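Local structure of HicB3 antitoxin (Yersinia pestis, 4P78) at the interface of chains A and B. The protein acts as the antitoxin of the HicA3-HicB3 toxin-antitoxin system, binding the HicA3 toxin and probably neutralising it. Numbering follows the deposited sequence. Chains: chain A/B, HicB3 antitoxin.

Contact 1: the interface of chains A and B. Residues chain A 63, 67, 79; chain B 7-9, 14, 34, 76, 78.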
# COMPACT_ATOMS: atom_id res chain seq x y z
N PRO A 63 -8.58 -7.41 -2.36
CA PRO A 63 -8.12 -6.01 -2.39
C PRO A 63 -9.17 -5.02 -1.89
O PRO A 63 -8.82 -4.01 -1.27
CB PRO A 63 -7.85 -5.76 -3.88
CG PRO A 63 -7.56 -7.10 -4.44
CD PRO A 63 -8.36 -8.10 -3.64
N ILE A 67 -8.88 -1.46 0.47
CA ILE A 67 -9.35 -0.19 -0.09
C ILE A 67 -10.52 0.36 0.73
O ILE A 67 -10.68 1.56 0.85
CB ILE A 67 -9.76 -0.36 -1.57
CG1 ILE A 67 -8.55 -0.83 -2.38
CG2 ILE A 67 -10.30 0.95 -2.15
CD1 ILE A 67 -8.90 -1.47 -3.71
N LEU A 79 -0.64 2.10 2.49
CA LEU A 79 -0.49 0.66 2.23
C LEU A 79 0.88 0.33 1.64
O LEU A 79 1.31 0.93 0.65
CB LEU A 79 -1.58 0.17 1.29
CG LEU A 79 -1.48 -1.27 0.75
CD1 LEU A 79 -1.63 -2.31 1.87
CD2 LEU A 79 -2.53 -1.48 -0.34
N ILE B 7 -4.96 3.77 -5.39
CA ILE B 7 -5.68 2.52 -5.66
C ILE B 7 -7.18 2.66 -5.43
O ILE B 7 -7.61 3.13 -4.37
CB ILE B 7 -5.14 1.37 -4.79
CG1 ILE B 7 -3.63 1.22 -4.97
CG2 ILE B 7 -5.82 0.06 -5.14
CD1 ILE B 7 -2.95 0.45 -3.82
N PHE B 8 -7.96 2.22 -6.42
CA PHE B 8 -9.42 2.29 -6.38
C PHE B 8 -10.04 0.92 -6.68
O PHE B 8 -9.44 0.08 -7.34
CB PHE B 8 -9.94 3.31 -7.41
CG PHE B 8 -9.32 4.69 -7.27
CD1 PHE B 8 -9.94 5.65 -6.48
CD2 PHE B 8 -8.14 5.00 -7.93
CE1 PHE B 8 -9.37 6.92 -6.34
CE2 PHE B 8 -7.57 6.27 -7.80
CZ PHE B 8 -8.18 7.23 -7.00
N LYS B 9 -11.27 0.71 -6.20
CA LYS B 9 -12.02 -0.52 -6.47
C LYS B 9 -12.62 -0.57 -7.88
O LYS B 9 -13.08 0.44 -8.39
CB LYS B 9 -13.16 -0.66 -5.46
CG LYS B 9 -12.74 -0.84 -4.01
CD LYS B 9 -13.93 -1.28 -3.15
CE LYS B 9 -14.93 -0.15 -3.00
NZ LYS B 9 -16.13 -0.59 -2.23
N PHE B 14 -9.24 -4.12 -8.70
CA PHE B 14 -8.77 -2.76 -8.43
C PHE B 14 -8.14 -2.19 -9.68
O PHE B 14 -7.77 -2.94 -10.59
CB PHE B 14 -7.73 -2.76 -7.30
CG PHE B 14 -6.46 -3.43 -7.71
CD1 PHE B 14 -6.33 -4.81 -7.59
CD2 PHE B 14 -5.41 -2.71 -8.27
CE1 PHE B 14 -5.19 -5.45 -8.00
CE2 PHE B 14 -4.26 -3.35 -8.69
CZ PHE B 14 -4.15 -4.72 -8.56
N ILE B 34 -1.48 -6.23 -6.97
CA ILE B 34 -1.35 -4.78 -6.82
C ILE B 34 0.08 -4.34 -7.07
O ILE B 34 0.34 -3.59 -8.01
CB ILE B 34 -1.82 -4.28 -5.41
CG1 ILE B 34 -3.27 -4.69 -5.15
CG2 ILE B 34 -1.67 -2.75 -5.31
CD1 ILE B 34 -3.76 -4.40 -3.74
N GLY B 76 -12.96 7.38 -3.26
CA GLY B 76 -12.79 6.24 -2.38
C GLY B 76 -11.51 5.45 -2.62
O GLY B 76 -11.52 4.22 -2.51
N ILE B 78 -7.22 4.60 -2.00
CA ILE B 78 -6.23 4.58 -0.94
C ILE B 78 -4.84 4.83 -1.49
O ILE B 78 -4.57 4.63 -2.68
CB ILE B 78 -6.21 3.25 -0.14
CG1 ILE B 78 -6.06 2.05 -1.08
CG2 ILE B 78 -7.43 3.16 0.76
CD1 ILE B 78 -5.63 0.75 -0.37
O HOH W 1 -13.15 3.02 -0.53

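Contact 2: the interface of chains A and B. Residues chain A 77-79; chain B 67, 79-81.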
# COMPACT_ATOMS: atom_id res chain seq x y z
N GLY A 77 -2.66 6.76 6.98
CA GLY A 77 -2.03 5.48 6.74
C GLY A 77 -1.73 5.26 5.27
O GLY A 77 -2.47 5.69 4.39
N ILE A 78 -0.63 4.57 5.01
CA ILE A 78 -0.25 4.19 3.66
C ILE A 78 -0.16 2.67 3.59
O ILE A 78 0.31 2.04 4.53
CB ILE A 78 1.08 4.86 3.28
CG1 ILE A 78 0.92 6.38 3.35
CG2 ILE A 78 1.53 4.43 1.87
CD1 ILE A 78 2.20 7.12 3.63
N LEU A 79 -0.64 2.10 2.49
CA LEU A 79 -0.49 0.66 2.23
C LEU A 79 0.88 0.33 1.64
O LEU A 79 1.31 0.93 0.65
CB LEU A 79 -1.58 0.17 1.29
CG LEU A 79 -1.48 -1.27 0.75
CD1 LEU A 79 -1.63 -2.31 1.87
CD2 LEU A 79 -2.53 -1.48 -0.34
N ILE B 67 -0.92 12.10 1.23
CA ILE B 67 -1.92 11.62 2.19
C ILE B 67 -3.25 12.40 2.14
O ILE B 67 -4.33 11.81 2.28
CB ILE B 67 -1.33 11.63 3.62
CG1 ILE B 67 -0.65 10.28 3.90
CG2 ILE B 67 -2.39 11.92 4.67
CD1 ILE B 67 0.19 10.28 5.16
N LEU B 79 -3.96 5.28 -0.62
CA LEU B 79 -2.58 5.58 -0.99
C LEU B 79 -1.68 4.39 -0.68
O LEU B 79 -1.67 3.91 0.46
CB LEU B 79 -2.12 6.82 -0.24
CG LEU B 79 -0.67 7.26 -0.38
CD1 LEU B 79 -0.36 7.54 -1.86
CD2 LEU B 79 -0.45 8.49 0.50
N GLY B 80 -0.97 3.89 -1.68
CA GLY B 80 0.00 2.83 -1.47
C GLY B 80 1.38 3.28 -1.94
O GLY B 80 1.55 4.42 -2.38
N PHE B 81 2.37 2.40 -1.83
CA PHE B 81 3.66 2.63 -2.46
C PHE B 81 4.29 1.30 -2.81
O PHE B 81 4.09 0.31 -2.12
CB PHE B 81 4.60 3.46 -1.57
CG PHE B 81 5.22 2.67 -0.44
CD1 PHE B 81 4.51 2.47 0.74
CD2 PHE B 81 6.50 2.16 -0.55
CE1 PHE B 81 5.07 1.75 1.79
CE2 PHE B 81 7.08 1.44 0.50
CZ PHE B 81 6.35 1.24 1.68
O HOH W 2 -4.55 5.69 2.18

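Contact 1: the interface of chains A and B
A:Ile67, at the end of helix 63-67, packs against a largely apolar surface of chain B, an isoleucine of a short helix set between strands of the partner in two copies of the HicB-like antitoxin fold. That surface is built from strand 2-9, strand 14-17, the loop residue B:Gly76 and the start of strand 78-83. The two branches of the isoleucine divide the work. CG2 lies against the aliphatic stem of B:Lys9, 3.5 Å from its CG, the two side chains run past each other in opposite directions, and the lysine NZ lies away from the isoleucine. The other branch carries CD1 inward, to 3.7 Å from B:Ile7 CG2 and 4.0 Å from B:Phe14 CB.

B:Ile78 forms a further wall. With CG1 between the backbone N and the carbonyl carbon (chi1 53°), its CD1 reaches A:Leu79 CD2 at 3.8 Å and also meets A:Ile67 CA. A:Leu79 CD2 touches B:Ile7 CD1 as well, those two side chains crossing at about a right angle. At the other end of the patch, A:Pro63 sets CB and CG against CD1 of B:Phe14, whose ring has B:Ile34 CG1 over one face, offset toward the rim, so this helix residue backs the ring from within chain B.

Water supplies a polar link: water 1 lies 3.2 Å from the backbone O of A:Ile67 and 2.8 Å from the backbone O of B:Gly76, bridging two carbonyls beside the apolar contact.

Contact 2: the interface of chains A and B
A:Ile78 leans on the B:Leu79-B:Phe81 stretch where strand 78-83 of each chain meets its counterpart, an intermolecular parallel beta pairing in the HicB-like antitoxin that joins the two copies in the crystal, perhaps as in a dimer. Two backbone bonds define the register. The amide N of A:Leu79 donates to the O of B:Leu79 at 2.9 Å, nearly straight at the hydrogen (167°) and in the carbonyl plane. The O of A:Leu79 in turn accepts from the N of B:Phe81 at 3.1 Å; here the donor lies almost on the line of the C=O bond, but the angle at hydrogen is a more bent 139°. One residue of chain A thus grips both sides of B:Gly80, its bridge partner. Where the pairing gives out toward A:Gly77, water 2 takes over, 3.0 Å from that residue's O and 2.9 Å from the N of B:Leu79, which points at it almost straight.

From CB, which lies near the O of B:Leu79, the side chain of A:Ile78 forks. CG2, anti to the backbone N, comes closer to that O of B:Leu79, at 3.5 Å, and lies 3.7 Å from CD1 of the B:Phe81 ring, the two side chains crossing at about a right angle; it also touches the CA of B:Gly80. CG1, anti to the carbonyl carbon and beside the backbone N (chi1 -60°), meets CD2 of B:Leu79 at 3.8 Å, the two side chains lying side by side and pointing the same way. At the tip, CD1 reaches CD1 of B:Ile67, a looser apolar contact. The patch therefore combines a short backbone ladder with an apolar cover along one flank, and it centres on the first half of strand 78-83 of each chain, with A:Gly77 in the short loop after helix 70-75 and B:Ile67 packing from outside the strand.

Contact 1 and contact 2 are neighbours, the centres of their C-alpha atoms about 10 Å apart, and A:Leu79 belongs to both: its backbone serves the strand pairing of contact 2 while its side chain enters the packing of contact 1. Strand 78-83 of both chains takes part in each. Residue 67 appears in both from opposite chains, A:Ile67 hiding much more surface in contact 1 than B:Ile67 does in contact 2. The interface as a whole is not an exact two-fold. Both contacts lie between the two antitoxin copies of the deposited assembly, which also holds two other protein chains, and may help hold a dimer together.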